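Local coordinates for Lmaj004144AAA protein (Leishmania major, PDB 1Y63), which probably acts as a broad-specificity nucleoside monophosphate kinase of the adenylate kinase family with ATPase activity, and is thought to assist late 40S ribosome maturation, at residues G10-I15 with W100-V105; G36-E41 with G84-D89; L107-E112 with E157-E162. One frame throughout, in Å; residues are numbered along the deposited sequence. Where two conformers were deposited one is given.

Interaction 1: G10-I15 with W100-V105; sequences GINILI and WFHMVV
N12 to I15 and M103 to V105 run side by side as neighbouring parallel strands in the middle of the five-stranded sheet of a P-loop NTPase core, their short axes 4.7 Å apart. The backbone bonds come first. L14 bonds the neighbouring strand through both backbone polar atoms: its N donates to M103 O at 2.9 Å, and its O accepts from V105 N. Nearer the N-terminal ends, H102 N donates to N12 O.

Two side chains extend this pairing. The amide of N12 reaches W100 O from ND2 at 2.8 Å, the oxygen lying in the amide plane; ND2 also donates to M80 O, and OD1 pairs with the metal-bound H86, so the group is held from several directions. CG of H102 lies anti to its carbonyl carbon (chi1 -51°), beside the backbone N, and the ring edge carrying ND1 meets N12.

Apolar contacts divide between the two faces of the sheet. On the face of I13 and I15, I15 CD1 lies 3.7 Å from V105 CB, and I13 CG2 lies alongside V105 CG2. On the other face L14 CB sits over the centre of the F101 ring, 3.8 Å from the centroid, a CH-pi contact; W100 CB lies against the opposite face, nearer the rim. L14 CD2 meets V104 CG1 with the two side chains pointing the same way.

At the start of the pairing, N12 N lies in the ring plane of H102 and donates to ND1 at 2.9 Å with an N-H...N angle of 172°.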
loop_
_atom_site.group_PDB
_atom_site.type_symbol
_atom_site.label_atom_id
_atom_site.label_comp_id
_atom_site.label_asym_id
_atom_site.label_seq_id
_atom_site.Cartn_x
_atom_site.Cartn_y
_atom_site.Cartn_z
ATOM N N GLY A 10 -0.838 14.906 10.323
ATOM C CA GLY A 10 0.435 14.711 9.642
ATOM C C GLY A 10 0.278 14.415 8.166
ATOM O O GLY A 10 -0.802 14.633 7.596
ATOM N N ILE A 11 1.359 13.926 7.557
ATOM C CA ILE A 11 1.355 13.516 6.151
ATOM C C ILE A 11 1.184 12.009 6.086
ATOM O O ILE A 11 1.921 11.264 6.713
ATOM C CB ILE A 11 2.647 13.929 5.426
ATOM C CG1 ILE A 11 2.841 15.453 5.520
ATOM C CG2 ILE A 11 2.620 13.458 3.974
ATOM C CD1 ILE A 11 1.833 16.238 4.732
ATOM N N ASN A 12 0.182 11.567 5.329
ATOM C CA ASN A 12 -0.137 10.136 5.200
ATOM C C ASN A 12 0.018 9.691 3.761
ATOM O O ASN A 12 -0.510 10.321 2.862
ATOM C CB ASN A 12 -1.560 9.850 5.642
ATOM C CG ASN A 12 -1.778 10.075 7.119
ATOM O OD1 ASN A 12 -0.856 9.951 7.917
ATOM N ND2 ASN A 12 -3.015 10.402 7.490
ATOM N N ILE A 13 0.737 8.593 3.581
ATOM C CA ILE A 13 0.968 7.976 2.270
ATOM C C ILE A 13 0.426 6.562 2.265
ATOM O O ILE A 13 0.567 5.835 3.260
ATOM C CB ILE A 13 2.485 7.914 1.976
ATOM C CG1 ILE A 13 3.103 9.318 2.043
ATOM C CG2 ILE A 13 2.761 7.212 0.627
ATOM C CD1 ILE A 13 4.607 9.258 1.969
ATOM N N LEU A 14 -0.200 6.163 1.154
ATOM C CA LEU A 14 -0.594 4.787 0.931
ATOM C C LEU A 14 0.282 4.207 -0.152
ATOM O O LEU A 14 0.458 4.816 -1.189
ATOM C CB LEU A 14 -2.052 4.704 0.494
ATOM C CG LEU A 14 -2.597 3.312 0.113
ATOM C CD1 LEU A 14 -2.504 2.359 1.291
ATOM C CD2 LEU A 14 -4.029 3.464 -0.381
ATOM N N ILE A 15 0.871 3.038 0.136
ATOM C CA ILE A 15 1.597 2.234 -0.859
ATOM C C ILE A 15 0.738 1.003 -1.150
ATOM O O ILE A 15 0.422 0.212 -0.249
ATOM C CB ILE A 15 2.999 1.780 -0.378
ATOM C CG1 ILE A 15 3.800 2.914 0.285
ATOM C CG2 ILE A 15 3.752 1.149 -1.536
ATOM C CD1 ILE A 15 4.075 4.094 -0.563
ATOM N N TRP A 100 -7.973 10.500 4.539
ATOM C CA TRP A 100 -6.739 10.076 5.229
ATOM C C TRP A 100 -5.479 10.398 4.468
ATOM O O TRP A 100 -4.455 10.675 5.088
ATOM C CB TRP A 100 -6.752 8.582 5.465
ATOM C CG TRP A 100 -7.663 8.079 6.549
ATOM C CD1 TRP A 100 -8.419 8.805 7.415
ATOM C CD2 TRP A 100 -7.886 6.709 6.869
ATOM N NE1 TRP A 100 -9.096 7.968 8.267
ATOM C CE2 TRP A 100 -8.778 6.674 7.955
ATOM C CE3 TRP A 100 -7.385 5.502 6.358
ATOM C CZ2 TRP A 100 -9.203 5.489 8.517
ATOM C CZ3 TRP A 100 -7.801 4.328 6.928
ATOM C CH2 TRP A 100 -8.698 4.322 7.975
ATOM N N PHE A 101 -5.520 10.350 3.131
ATOM C CA PHE A 101 -4.280 10.257 2.348
ATOM C C PHE A 101 -3.926 11.487 1.528
ATOM O O PHE A 101 -4.786 12.087 0.862
ATOM C CB PHE A 101 -4.292 9.009 1.446
ATOM C CG PHE A 101 -4.226 7.722 2.227
ATOM C CD1 PHE A 101 -3.102 7.442 2.987
ATOM C CD2 PHE A 101 -5.275 6.842 2.257
ATOM C CE1 PHE A 101 -3.013 6.313 3.729
ATOM C CE2 PHE A 101 -5.191 5.681 3.011
ATOM C CZ PHE A 101 -4.045 5.410 3.724
ATOM N N HIS A 102 -2.637 11.826 1.563
ATOM C CA HIS A 102 -2.093 12.926 0.767
ATOM C C HIS A 102 -1.357 12.479 -0.468
ATOM O O HIS A 102 -1.061 13.305 -1.311
ATOM C CB HIS A 102 -1.189 13.784 1.629
ATOM C CG HIS A 102 -1.842 14.190 2.892
ATOM N ND1 HIS A 102 -1.620 13.538 4.085
ATOM C CD2 HIS A 102 -2.813 15.102 3.129
ATOM C CE1 HIS A 102 -2.385 14.076 5.018
ATOM N NE2 HIS A 102 -3.126 15.023 4.462
ATOM N N MET A 103 -1.049 11.183 -0.538
ATOM C CA MET A 103 -0.339 10.571 -1.636
ATOM C C MET A 103 -0.697 9.086 -1.688
ATOM O O MET A 103 -0.800 8.419 -0.633
ATOM C CB MET A 103 1.182 10.737 -1.462
ATOM C CG MET A 103 1.977 10.291 -2.637
ATOM S SD MET A 103 3.745 10.318 -2.232
ATOM C CE MET A 103 3.922 11.889 -1.496
ATOM N N VAL A 104 -0.885 8.560 -2.901
ATOM C CA VAL A 104 -1.103 7.126 -3.093
ATOM C C VAL A 104 -0.110 6.666 -4.138
ATOM O O VAL A 104 -0.045 7.236 -5.211
ATOM C CB VAL A 104 -2.530 6.808 -3.546
ATOM C CG1 VAL A 104 -2.710 5.331 -3.834
ATOM C CG2 VAL A 104 -3.511 7.263 -2.469
ATOM N N VAL A 105 0.714 5.694 -3.785
ATOM C CA VAL A 105 1.741 5.183 -4.678
ATOM C C VAL A 105 1.350 3.792 -5.072
ATOM O O VAL A 105 1.112 2.937 -4.203
ATOM C CB VAL A 105 3.105 5.127 -3.968
ATOM C CG1 VAL A 105 4.164 4.618 -4.901
ATOM C CG2 VAL A 105 3.475 6.474 -3.395
#

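Interaction 2: G36-E41 with G84-D89. With MN (manganese (II) ion), chain C.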
loop_
_atom_site.group_PDB
_atom_site.type_symbol
_atom_site.label_atom_id
_atom_site.label_comp_id
_atom_site.label_asym_id
_atom_site.label_seq_id
_atom_site.Cartn_x
_atom_site.Cartn_y
_atom_site.Cartn_z
ATOM N N GLY A 36 10.040 10.979 10.496
ATOM C CA GLY A 36 8.812 10.885 11.265
ATOM C C GLY A 36 7.710 10.018 10.708
ATOM O O GLY A 36 6.557 10.280 11.016
ATOM N N PHE A 37 8.042 8.996 9.910
ATOM C CA PHE A 37 7.034 8.085 9.360
ATOM C C PHE A 37 6.929 6.784 10.140
ATOM O O PHE A 37 7.951 6.132 10.424
ATOM C CB PHE A 37 7.322 7.768 7.892
ATOM C CG PHE A 37 6.808 8.787 6.950
ATOM C CD1 PHE A 37 7.568 9.910 6.656
ATOM C CD2 PHE A 37 5.543 8.662 6.371
ATOM C CE1 PHE A 37 7.090 10.866 5.796
ATOM C CE2 PHE A 37 5.066 9.616 5.516
ATOM C CZ PHE A 37 5.834 10.730 5.234
ATOM N N GLN A 38 5.693 6.421 10.466
ATOM C CA GLN A 38 5.325 5.150 11.084
ATOM C C GLN A 38 4.659 4.302 10.014
ATOM O O GLN A 38 3.729 4.769 9.341
ATOM C CB GLN A 38 4.310 5.365 12.224
ATOM C CG GLN A 38 3.716 4.066 12.817
ATOM C CD GLN A 38 2.475 4.310 13.704
ATOM O OE1 GLN A 38 2.178 5.439 14.069
ATOM N NE2 GLN A 38 1.740 3.244 14.015
ATOM N N HIS A 39 5.101 3.055 9.911
ATOM C CA HIS A 39 4.590 2.089 8.961
ATOM C C HIS A 39 3.441 1.309 9.568
ATOM O O HIS A 39 3.560 0.762 10.669
ATOM C CB HIS A 39 5.717 1.120 8.589
ATOM C CG HIS A 39 5.296 -0.084 7.800
ATOM N ND1 HIS A 39 5.829 -1.340 8.026
ATOM C CD2 HIS A 39 4.477 -0.214 6.730
ATOM C CE1 HIS A 39 5.333 -2.194 7.147
ATOM N NE2 HIS A 39 4.507 -1.540 6.354
ATOM N N LEU A 40 2.329 1.274 8.855
ATOM C CA LEU A 40 1.167 0.440 9.236
ATOM C C LEU A 40 1.046 -0.640 8.175
ATOM O O LEU A 40 0.740 -0.353 7.012
ATOM C CB LEU A 40 -0.137 1.221 9.266
ATOM C CG LEU A 40 -0.424 2.266 10.327
ATOM C CD1 LEU A 40 0.310 3.568 10.075
ATOM C CD2 LEU A 40 -1.925 2.511 10.326
ATOM N N GLU A 41 1.372 -1.870 8.548
ATOM C CA GLU A 41 1.266 -3.014 7.656
ATOM C C GLU A 41 -0.140 -3.576 7.820
ATOM O O GLU A 41 -0.403 -4.367 8.700
ATOM C CB GLU A 41 2.380 -4.047 7.986
ATOM C CG GLU A 41 2.584 -5.156 6.968
ATOM C CD GLU A 41 3.916 -5.920 7.106
ATOM O OE1 GLU A 41 4.868 -5.469 7.805
ATOM O OE2 GLU A 41 4.003 -7.015 6.533
ATOM N N GLY A 84 2.192 13.070 13.625
ATOM C CA GLY A 84 3.270 12.326 12.978
ATOM C C GLY A 84 2.797 11.915 11.597
ATOM O O GLY A 84 1.632 12.132 11.255
ATOM N N ASN A 85 3.698 11.319 10.826
ATOM C CA ASN A 85 3.419 10.896 9.466
ATOM C C ASN A 85 3.278 9.392 9.423
ATOM O O ASN A 85 3.824 8.675 10.265
ATOM C CB ASN A 85 4.537 11.376 8.538
ATOM C CG ASN A 85 4.850 12.851 8.712
ATOM O OD1 ASN A 85 3.948 13.686 8.814
ATOM N ND2 ASN A 85 6.151 13.185 8.773
ATOM N N HIS A 86 2.441 8.916 8.510
ATOM C CA HIS A 86 2.139 7.497 8.440
ATOM C C HIS A 86 2.273 7.000 7.024
ATOM O O HIS A 86 1.836 7.673 6.079
ATOM C CB HIS A 86 0.723 7.208 8.983
ATOM C CG HIS A 86 0.485 7.821 10.334
ATOM N ND1 HIS A 86 -0.095 9.057 10.500
ATOM C CD2 HIS A 86 0.786 7.377 11.578
ATOM C CE1 HIS A 86 -0.111 9.368 11.792
ATOM N NE2 HIS A 86 0.404 8.358 12.472
ATOM N N VAL A 87 2.874 5.824 6.882
ATOM C CA VAL A 87 2.958 5.150 5.581
ATOM C C VAL A 87 2.202 3.838 5.703
ATOM O O VAL A 87 2.583 2.933 6.462
ATOM C CB VAL A 87 4.420 4.991 5.052
ATOM C CG1 VAL A 87 5.354 4.281 6.052
ATOM C CG2 VAL A 87 4.422 4.288 3.691
ATOM N N VAL A 88 1.087 3.776 5.012
ATOM C CA VAL A 88 0.194 2.629 5.094
ATOM C C VAL A 88 0.499 1.726 3.901
ATOM O O VAL A 88 0.755 2.214 2.788
ATOM C CB VAL A 88 -1.266 3.071 5.037
ATOM C CG1 VAL A 88 -2.195 1.877 5.039
ATOM C CG2 VAL A 88 -1.573 3.949 6.236
ATOM N N ASP A 89 0.462 0.424 4.154
ATOM C CA ASP A 89 0.924 -0.591 3.215
ATOM C C ASP A 89 -0.188 -1.620 3.065
ATOM O O ASP A 89 -0.500 -2.302 4.031
ATOM C CB ASP A 89 2.206 -1.154 3.859
ATOM C CG ASP A 89 2.585 -2.508 3.414
ATOM O OD1 ASP A 89 2.077 -3.022 2.422
ATOM O OD2 ASP A 89 3.520 -3.037 4.072
HETATM MN MN MN C . 6.949 -2.087 9.881
HETATM O O HOH W 1 5.279 -1.425 11.284
HETATM O O HOH W 2 5.811 -3.958 9.765
HETATM O O HOH W 3 7.920 -2.992 11.669
HETATM O O HOH W 4 8.086 -0.486 10.412
#
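G36 O opens the pairing of two parallel strands, 37-41 at the sheet's edge and 85-89 inside it, by accepting from N85 N. F37 then lays its ring over N85, whose CB stands 3.4 Å from the ring centroid in a CH-pi contact, while V87 N lies at the ring edge. Q38 bonds through both backbone atoms, to N85 O and V87 N, and its OE1 comes to 3.4 Å from H86 CD2 in the imidazole plane.

H39 carries the polar contact. Its CG is anti to the backbone N (chi1 170°). ND1 binds manganese at 2.3 Å, and NE2 donates to D89 OD2 at 2.9 Å. Ring and carboxylate are nearly coplanar, 13° apart, and OD2 uses its anti lone pair. Four waters and E28 complete the metal's shell. L40 continues the backbone pairing with V87 O and D89 N, and packs CD1 on H86 CB. At E41, OE1 accepts from one of the metal's waters at 2.6 Å.

D89 OD2 also bonds T24 OG1 of the P-loop. Held between the metal on ND1 and D89 on NE2, the H39 ring has little freedom to turn, T24 in turn positions the carboxylate, and its charge may make ND1 a somewhat better donor to manganese.

Interaction 3: L107-E112 with E157-E162. With ADP (adenosine-5'-diphosphate), chain Q.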
loop_
_atom_site.group_PDB
_atom_site.type_symbol
_atom_site.label_atom_id
_atom_site.label_comp_id
_atom_site.label_asym_id
_atom_site.label_seq_id
_atom_site.Cartn_x
_atom_site.Cartn_y
_atom_site.Cartn_z
ATOM N N LEU A 107 2.545 0.445 -7.030
ATOM C CA LEU A 107 3.717 -0.249 -7.518
ATOM C C LEU A 107 3.340 -1.290 -8.562
ATOM O O LEU A 107 2.358 -1.998 -8.411
ATOM C CB LEU A 107 4.474 -0.922 -6.375
ATOM C CG LEU A 107 4.871 -0.017 -5.195
ATOM C CD1 LEU A 107 5.647 -0.788 -4.134
ATOM C CD2 LEU A 107 5.642 1.131 -5.717
ATOM N N HIS A 108 4.147 -1.332 -9.623
ATOM C CA HIS A 108 4.085 -2.364 -10.648
ATOM C C HIS A 108 5.381 -3.128 -10.717
ATOM O O HIS A 108 6.438 -2.604 -10.361
ATOM C CB HIS A 108 3.800 -1.725 -12.003
ATOM C CG HIS A 108 2.366 -1.345 -12.189
ATOM N ND1 HIS A 108 1.354 -2.283 -12.209
ATOM C CD2 HIS A 108 1.777 -0.149 -12.398
ATOM C CE1 HIS A 108 0.200 -1.670 -12.419
ATOM N NE2 HIS A 108 0.431 -0.379 -12.554
ATOM N N THR A 109 5.317 -4.366 -11.198
ATOM C CA THR A 109 6.511 -5.186 -11.338
ATOM C C THR A 109 6.339 -6.020 -12.611
ATOM O O THR A 109 5.233 -6.523 -12.878
ATOM C CB THR A 109 6.685 -6.092 -10.089
ATOM O OG1 THR A 109 6.764 -5.278 -8.900
ATOM C CG2 THR A 109 7.921 -6.923 -10.134
ATOM N N SER A 110 7.400 -6.137 -13.405
ATOM C CA SER A 110 7.359 -6.953 -14.613
ATOM C C SER A 110 6.993 -8.378 -14.264
ATOM O O SER A 110 7.304 -8.852 -13.192
ATOM C CB SER A 110 8.717 -6.912 -15.322
ATOM O OG SER A 110 9.056 -5.574 -15.679
ATOM N N THR A 111 6.350 -9.083 -15.187
ATOM C CA THR A 111 5.835 -10.412 -14.852
ATOM C C THR A 111 6.954 -11.383 -14.441
ATOM O O THR A 111 6.811 -12.135 -13.459
ATOM C CB THR A 111 4.932 -10.983 -15.985
ATOM O OG1 THR A 111 4.768 -12.395 -15.807
ATOM C CG2 THR A 111 5.535 -10.750 -17.280
ATOM N N GLU A 112 8.080 -11.368 -15.145
ATOM C CA GLU A 112 9.203 -12.236 -14.782
ATOM C C GLU A 112 9.738 -11.998 -13.369
ATOM O O GLU A 112 10.018 -12.944 -12.612
ATOM C CB GLU A 112 10.362 -12.090 -15.775
ATOM C CG GLU A 112 10.116 -12.736 -17.107
ATOM C CD GLU A 112 10.982 -12.139 -18.201
ATOM O OE1 GLU A 112 12.196 -11.962 -17.973
ATOM O OE2 GLU A 112 10.443 -11.839 -19.287
ATOM N N GLU A 157 7.131 1.819 -11.666
ATOM C CA GLU A 157 7.729 0.512 -11.883
ATOM C C GLU A 157 8.668 0.255 -10.722
ATOM O O GLU A 157 9.406 1.156 -10.318
ATOM C CB GLU A 157 8.492 0.500 -13.213
ATOM C CG GLU A 157 8.918 -0.908 -13.635
ATOM C CD GLU A 157 7.718 -1.828 -13.983
ATOM O OE1 GLU A 157 6.566 -1.347 -14.106
ATOM O OE2 GLU A 157 7.937 -3.047 -14.161
ATOM N N ASN A 158 8.626 -0.960 -10.186
ATOM C CA ASN A 158 9.391 -1.294 -8.988
ATOM C C ASN A 158 10.044 -2.663 -9.117
ATOM O O ASN A 158 9.777 -3.542 -8.316
ATOM C CB ASN A 158 8.486 -1.253 -7.748
ATOM C CG ASN A 158 9.256 -1.110 -6.461
ATOM O OD1 ASN A 158 10.167 -0.262 -6.365
ATOM N ND2 ASN A 158 8.918 -1.925 -5.444
ATOM N N ASP A 159 10.889 -2.819 -10.133
ATOM C CA ASP A 159 11.571 -4.098 -10.432
ATOM C C ASP A 159 12.902 -4.233 -9.687
ATOM O O ASP A 159 13.313 -5.354 -9.304
ATOM C CB ASP A 159 11.862 -4.230 -11.927
ATOM C CG ASP A 159 10.636 -4.527 -12.764
ATOM O OD1 ASP A 159 9.596 -4.951 -12.232
ATOM O OD2 ASP A 159 10.733 -4.394 -13.997
ATOM N N THR A 160 13.578 -3.094 -9.515
ATOM C CA THR A 160 14.942 -3.030 -8.955
ATOM C C THR A 160 15.075 -2.112 -7.732
ATOM O O THR A 160 14.228 -1.271 -7.471
ATOM C CB THR A 160 15.938 -2.508 -10.014
ATOM O OG1 THR A 160 15.714 -1.114 -10.261
ATOM C CG2 THR A 160 15.785 -3.281 -11.307
ATOM N N LEU A 161 16.169 -2.275 -7.000
ATOM C CA LEU A 161 16.425 -1.477 -5.815
ATOM C C LEU A 161 16.686 -0.022 -6.197
ATOM O O LEU A 161 16.270 0.910 -5.492
ATOM C CB LEU A 161 17.610 -2.069 -5.037
ATOM C CG LEU A 161 17.916 -1.412 -3.695
ATOM C CD1 LEU A 161 16.720 -1.423 -2.716
ATOM C CD2 LEU A 161 19.065 -2.114 -3.069
ATOM N N GLU A 162 17.342 0.176 -7.335
ATOM C CA GLU A 162 17.554 1.511 -7.880
ATOM C C GLU A 162 16.229 2.205 -8.127
ATOM O O GLU A 162 16.088 3.390 -7.823
ATOM C CB GLU A 162 18.385 1.454 -9.167
ATOM C CG GLU A 162 18.491 2.748 -9.940
ATOM C CD GLU A 162 19.289 2.574 -11.217
ATOM O OE1 GLU A 162 20.448 2.134 -11.120
ATOM O OE2 GLU A 162 18.752 2.873 -12.306
HETATM P PB ADP Q . 4.687 -6.864 -0.981
HETATM O O1B ADP Q . 3.996 -8.210 -1.076
HETATM O O2B ADP Q . 4.166 -5.927 -2.050
HETATM O O3B ADP Q . 4.696 -6.263 0.422
HETATM P PA ADP Q . 7.537 -7.150 -0.495
HETATM O O1A ADP Q . 7.967 -5.776 -0.029
HETATM O O2A ADP Q . 7.293 -8.187 0.600
HETATM O O3A ADP Q . 6.252 -7.071 -1.427
HETATM O "O5'" ADP Q . 8.611 -7.729 -1.536
HETATM C "C5'" ADP Q . 8.864 -9.127 -1.563
HETATM C "C4'" ADP Q . 10.329 -9.273 -1.897
HETATM O "O4'" ADP Q . 10.596 -8.650 -3.150
HETATM C "C3'" ADP Q . 11.260 -8.581 -0.917
HETATM O "O3'" ADP Q . 11.518 -9.347 0.257
HETATM C "C2'" ADP Q . 12.487 -8.384 -1.764
HETATM O "O2'" ADP Q . 13.185 -9.615 -1.922
HETATM C "C1'" ADP Q . 11.900 -8.077 -3.115
HETATM N N9 ADP Q . 11.747 -6.658 -3.482
HETATM C C8 ADP Q . 10.767 -5.761 -3.135
HETATM N N7 ADP Q . 10.957 -4.573 -3.750
HETATM C C5 ADP Q . 12.081 -4.720 -4.534
HETATM C C6 ADP Q . 12.806 -3.841 -5.436
HETATM N N6 ADP Q . 12.377 -2.583 -5.658
HETATM N N1 ADP Q . 13.894 -4.364 -6.041
HETATM C C2 ADP Q . 14.290 -5.644 -5.810
HETATM N N3 ADP Q . 13.688 -6.533 -4.998
HETATM C C4 ADP Q . 12.579 -6.090 -4.342
#
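The adenine end of the ADP pocket lies beside this contact, where two strands of the sheet end and their following loops meet. H108 and E157, at the ends of strands 103-108 and 153-157, form a parallel bridge; past them, N158 N donates to H108 O at 2.7 Å. L107 CD1 packs on N158 ND2, the amide nitrogen that also donates to T21 O of the phosphate-binding loop.

D159 provides the main grip. Its carboxylate faces the start of helix 111-120, where OD1 accepts from the backbone N of S110, the N-cap residue, at 2.8 Å through its syn lone pair. In the S110 conformer given, one of two deposited, OG also donates to D159 OD2. OD1 lies 3.3 Å from T109 CG2 as well. E157, bent at chi2, brings OE2 within 3.1 Å of D159 OD2; two carboxylates this close would be expected to raise the proton affinity of one of them.

With N158 and D159, the two residues before it, held in this way, T160 presents its O to the base: ADP N6 donates to it at 2.9 Å, with N158 OD1 nearby. R117 bonds N158 O, tying helix 111-120 to the same loop. Reading the adenine amino group through a backbone carbonyl, in a loop between the last strand and the last helix, is an arrangement found in adenylate kinases, members of the P-loop NTPase fold.

All three interactions belong to one parallel sheet. Interaction 1 is its buried core, pairing strand 12-16 with 103-108, and interaction 2 adds the edge strand 37-41 through 85-89. These two touch directly: I13 O and I15 N face V88 N and V88 O in probable hydrogen bonds, and I13 CD1 packs on F37 CE2. Interaction 3 uses strand 103-108 again, about 21 Å from interaction 1 between centres, where the strands give way to loops; I15 CG2 still reaches L107 CD1. Interactions 1 and 2 share backbone pairing; the first adds apolar packing and two side-chain-to-backbone bonds, the partly exposed second a histidine-carboxylate bond and manganese. Interaction 3 relies on a carboxylate at a helix start.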